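Local coordinates for protein D-glucosaminate-6-phosphate ammonia lyase (Salmonella typhimurium, PDB 7LCE) that belongs to the selenocysteine synthase-like family of pyridoxal-phosphate proteins, within the aminotransferase clan, and assembles from several copies of its chain, at residues Val276-Leu286 / Met353-Ala364. Sequence-based numbering, arbitrary orientation.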
loop_
_atom_site.group_PDB
_atom_site.type_symbol
_atom_site.label_atom_id
_atom_site.label_comp_id
_atom_site.label_asym_id
_atom_site.label_seq_id
_atom_site.Cartn_x
_atom_site.Cartn_y
_atom_site.Cartn_z
ATOM N N VAL A 276 63.516 33.298 10.882
ATOM C CA VAL A 276 62.631 33.386 9.726
ATOM C C VAL A 276 61.721 34.603 9.834
ATOM O O VAL A 276 61.408 35.250 8.827
ATOM C CB VAL A 276 61.818 32.086 9.583
ATOM C CG1 VAL A 276 60.982 32.115 8.307
ATOM C CG2 VAL A 276 62.744 30.877 9.607
ATOM N N ALA A 277 61.283 34.939 11.051
ATOM C CA ALA A 277 60.428 36.110 11.218
ATOM C C ALA A 277 61.180 37.396 10.902
ATOM O O ALA A 277 60.621 38.315 10.291
ATOM C CB ALA A 277 59.867 36.154 12.638
ATOM N N GLU A 278 62.451 37.476 11.301
ATOM C CA GLU A 278 63.239 38.668 11.009
ATOM C C GLU A 278 63.515 38.800 9.517
ATOM O O GLU A 278 63.520 39.914 8.978
ATOM C CB GLU A 278 64.543 38.650 11.808
ATOM C CG GLU A 278 64.346 38.876 13.300
ATOM C CD GLU A 278 65.641 38.804 14.086
ATOM O OE1 GLU A 278 66.664 39.333 13.598
ATOM O OE2 GLU A 278 65.635 38.231 15.196
ATOM N N ALA A 279 63.746 37.677 8.833
ATOM C CA ALA A 279 64.064 37.731 7.410
ATOM C C ALA A 279 62.895 38.277 6.601
ATOM O O ALA A 279 63.091 39.072 5.674
ATOM C CB ALA A 279 64.459 36.342 6.911
ATOM N N ILE A 280 61.673 37.862 6.936
ATOM C CA ILE A 280 60.499 38.378 6.240
ATOM C C ILE A 280 60.302 39.860 6.544
ATOM O O ILE A 280 59.885 40.635 5.674
ATOM C CB ILE A 280 59.255 37.544 6.603
ATOM C CG1 ILE A 280 59.478 36.073 6.243
ATOM C CG2 ILE A 280 58.018 38.080 5.897
ATOM C CD1 ILE A 280 58.412 35.141 6.783
ATOM N N SER A 281 60.604 40.282 7.776
ATOM C CA SER A 281 60.433 41.685 8.143
ATOM C C SER A 281 61.402 42.592 7.395
ATOM O O SER A 281 61.118 43.782 7.210
ATOM C CB SER A 281 60.600 41.853 9.651
ATOM O OG SER A 281 59.724 40.987 10.351
ATOM N N ALA A 282 62.557 42.062 6.985
ATOM C CA ALA A 282 63.490 42.843 6.180
ATOM C C ALA A 282 62.909 43.186 4.814
ATOM O O ALA A 282 63.283 44.205 4.221
ATOM C CB ALA A 282 64.808 42.088 6.019
ATOM N N ILE A 283 62.006 42.349 4.303
ATOM C CA ILE A 283 61.358 42.606 3.022
ATOM C C ILE A 283 60.407 43.789 3.153
ATOM O O ILE A 283 59.614 43.869 4.101
ATOM C CB ILE A 283 60.618 41.349 2.536
ATOM C CG1 ILE A 283 61.599 40.200 2.304
ATOM C CG2 ILE A 283 59.841 41.636 1.266
ATOM C CD1 ILE A 283 60.987 38.835 2.512
ATOM N N HIS A 284 60.480 44.711 2.196
ATOM C CA HIS A 284 59.649 45.907 2.242
ATOM C C HIS A 284 58.180 45.544 2.070
ATOM O O HIS A 284 57.806 44.856 1.115
ATOM C CB HIS A 284 60.077 46.883 1.148
ATOM C CG HIS A 284 59.447 48.235 1.261
ATOM N ND1 HIS A 284 59.560 49.019 2.389
ATOM C CD2 HIS A 284 58.688 48.939 0.387
ATOM C CE1 HIS A 284 58.902 50.151 2.202
ATOM N NE2 HIS A 284 58.364 50.126 0.996
ATOM N N GLY A 285 57.343 46.022 2.992
ATOM C CA GLY A 285 55.924 45.738 2.967
ATOM C C GLY A 285 55.492 44.528 3.766
ATOM O O GLY A 285 54.283 44.285 3.882
ATOM N N LEU A 286 56.432 43.745 4.289
ATOM C CA LEU A 286 56.137 42.552 5.072
ATOM C C LEU A 286 56.629 42.712 6.503
ATOM O O LEU A 286 57.764 43.147 6.727
ATOM C CB LEU A 286 56.780 41.316 4.440
ATOM C CG LEU A 286 56.170 40.847 3.122
ATOM C CD1 LEU A 286 56.811 39.543 2.679
ATOM C CD2 LEU A 286 54.665 40.700 3.256
ATOM N N MET A 353 61.599 26.393 4.774
ATOM C CA MET A 353 61.405 27.728 5.332
ATOM C C MET A 353 62.199 28.767 4.556
ATOM O O MET A 353 61.700 29.865 4.282
ATOM C CB MET A 353 61.789 27.753 6.811
ATOM C CG MET A 353 60.654 27.363 7.735
ATOM S SD MET A 353 59.365 28.626 7.722
ATOM C CE MET A 353 58.048 27.782 8.594
ATOM N N ALA A 354 63.439 28.439 4.187
ATOM C CA ALA A 354 64.241 29.370 3.405
ATOM C C ALA A 354 63.615 29.619 2.041
ATOM O O ALA A 354 63.708 30.730 1.505
ATOM C CB ALA A 354 65.664 28.837 3.247
ATOM N N LEU A 355 62.976 28.599 1.465
ATOM C CA LEU A 355 62.345 28.756 0.160
ATOM C C LEU A 355 61.158 29.710 0.228
ATOM O O LEU A 355 60.932 30.494 -0.701
ATOM C CB LEU A 355 61.909 27.390 -0.367
ATOM C CG LEU A 355 63.042 26.385 -0.571
ATOM C CD1 LEU A 355 62.497 25.022 -0.969
ATOM C CD2 LEU A 355 64.021 26.903 -1.611
ATOM N N ILE A 356 60.397 29.668 1.327
ATOM C CA ILE A 356 59.238 30.548 1.463
ATOM C C ILE A 356 59.676 32.005 1.517
ATOM O O ILE A 356 59.041 32.881 0.915
ATOM C CB ILE A 356 58.404 30.160 2.698
ATOM C CG1 ILE A 356 57.891 28.725 2.571
ATOM C CG2 ILE A 356 57.239 31.116 2.876
ATOM C CD1 ILE A 356 57.050 28.273 3.746
ATOM N N VAL A 357 60.768 32.289 2.232
ATOM C CA VAL A 357 61.268 33.659 2.293
ATOM C C VAL A 357 61.742 34.113 0.919
ATOM O O VAL A 357 61.544 35.270 0.529
ATOM C CB VAL A 357 62.386 33.772 3.344
ATOM C CG1 VAL A 357 62.794 35.221 3.524
ATOM C CG2 VAL A 357 61.935 33.179 4.668
ATOM N N ALA A 358 62.368 33.209 0.161
ATOM C CA ALA A 358 62.829 33.560 -1.177
ATOM C C ALA A 358 61.658 33.884 -2.098
ATOM O O ALA A 358 61.712 34.858 -2.859
ATOM C CB ALA A 358 63.670 32.424 -1.758
ATOM N N ARG A 359 60.592 33.082 -2.046
ATOM C CA ARG A 359 59.424 33.377 -2.869
ATOM C C ARG A 359 58.769 34.680 -2.431
ATOM O O ARG A 359 58.302 35.460 -3.269
ATOM C CB ARG A 359 58.420 32.229 -2.798
ATOM C CG ARG A 359 57.161 32.455 -3.623
ATOM C CD ARG A 359 57.453 32.284 -5.109
ATOM N NE ARG A 359 56.278 32.513 -5.943
ATOM C CZ ARG A 359 56.095 33.589 -6.696
ATOM N NH1 ARG A 359 57.005 34.544 -6.767
ATOM N NH2 ARG A 359 54.976 33.700 -7.405
ATOM N N LEU A 360 58.734 34.937 -1.120
ATOM C CA LEU A 360 58.208 36.206 -0.631
ATOM C C LEU A 360 59.063 37.366 -1.118
ATOM O O LEU A 360 58.542 38.425 -1.485
ATOM C CB LEU A 360 58.134 36.201 0.895
ATOM C CG LEU A 360 57.016 35.387 1.544
ATOM C CD1 LEU A 360 57.162 35.410 3.057
ATOM C CD2 LEU A 360 55.656 35.919 1.122
ATOM N N ARG A 361 60.383 37.180 -1.131
ATOM C CA ARG A 361 61.265 38.222 -1.640
ATOM C C ARG A 361 61.060 38.425 -3.137
ATOM O O ARG A 361 61.033 39.565 -3.616
ATOM C CB ARG A 361 62.720 37.860 -1.343
ATOM C CG ARG A 361 63.697 39.009 -1.497
ATOM C CD ARG A 361 65.101 38.608 -1.064
ATOM N NE ARG A 361 65.176 38.187 0.329
ATOM C CZ ARG A 361 65.384 36.936 0.720
ATOM N NH1 ARG A 361 65.507 35.951 -0.156
ATOM N NH2 ARG A 361 65.475 36.667 2.020
ATOM N N GLU A 362 60.904 37.331 -3.890
ATOM C CA GLU A 362 60.662 37.441 -5.327
ATOM C C GLU A 362 59.337 38.136 -5.618
ATOM O O GLU A 362 59.248 38.952 -6.543
ATOM C CB GLU A 362 60.689 36.057 -5.978
ATOM C CG GLU A 362 60.541 36.086 -7.493
ATOM C CD GLU A 362 60.524 34.700 -8.110
ATOM O OE1 GLU A 362 60.252 33.722 -7.380
ATOM O OE2 GLU A 362 60.792 34.589 -9.325
ATOM N N ILE A 363 58.295 37.824 -4.840
ATOM C CA ILE A 363 57.005 38.484 -5.023
ATOM C C ILE A 363 57.136 39.979 -4.771
ATOM O O ILE A 363 56.500 40.799 -5.445
ATOM C CB ILE A 363 55.945 37.844 -4.105
ATOM C CG1 ILE A 363 55.589 36.440 -4.590
ATOM C CG2 ILE A 363 54.691 38.706 -4.034
ATOM C CD1 ILE A 363 54.799 35.633 -3.588
ATOM N N ALA A 364 57.981 40.357 -3.810
ATOM C CA ALA A 364 58.185 41.771 -3.516
ATOM C C ALA A 364 58.903 42.480 -4.656
ATOM O O ALA A 364 58.549 43.612 -5.006
ATOM C CB ALA A 364 58.964 41.928 -2.213
#
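V357 of helix 353-364 meets four side chains of 276-286: V276, A279, I280 and I283. The last of these, just beyond helix 276-282, reaches across with its whole side chain. Its CB points at the other helix. CG2, lying opposite the backbone N (chi1 -62° sets CG1 beside that N instead), meets CB of A364 at 3.6 Å. CG1 carries the chain onward, and CD1 at the tip lies against the backbone of the partner helix, 4.0 Å from R361 N, with V357 CG1 and L360 CB also close by. Further back, the two V357 methyls divide the work: CG1 meets A279 CB at 3.9 Å, while CG2 reaches V276 CG1 at 3.9 Å. V276 CG1 also touches M353 SD, the two side chains crossing nearly at right angles. L360 CD1 packs on I280 CD1 at 3.9 Å, and its CB on L286 CD1. The helices run almost parallel, 9° between segment axes 10.0 Å apart; V276 and I280 also touch strand 300-306, while L360 touches helix 315-324. With no polar bond joining the segments, the pairing of these two helices rests on shape and on burying hydrocarbon.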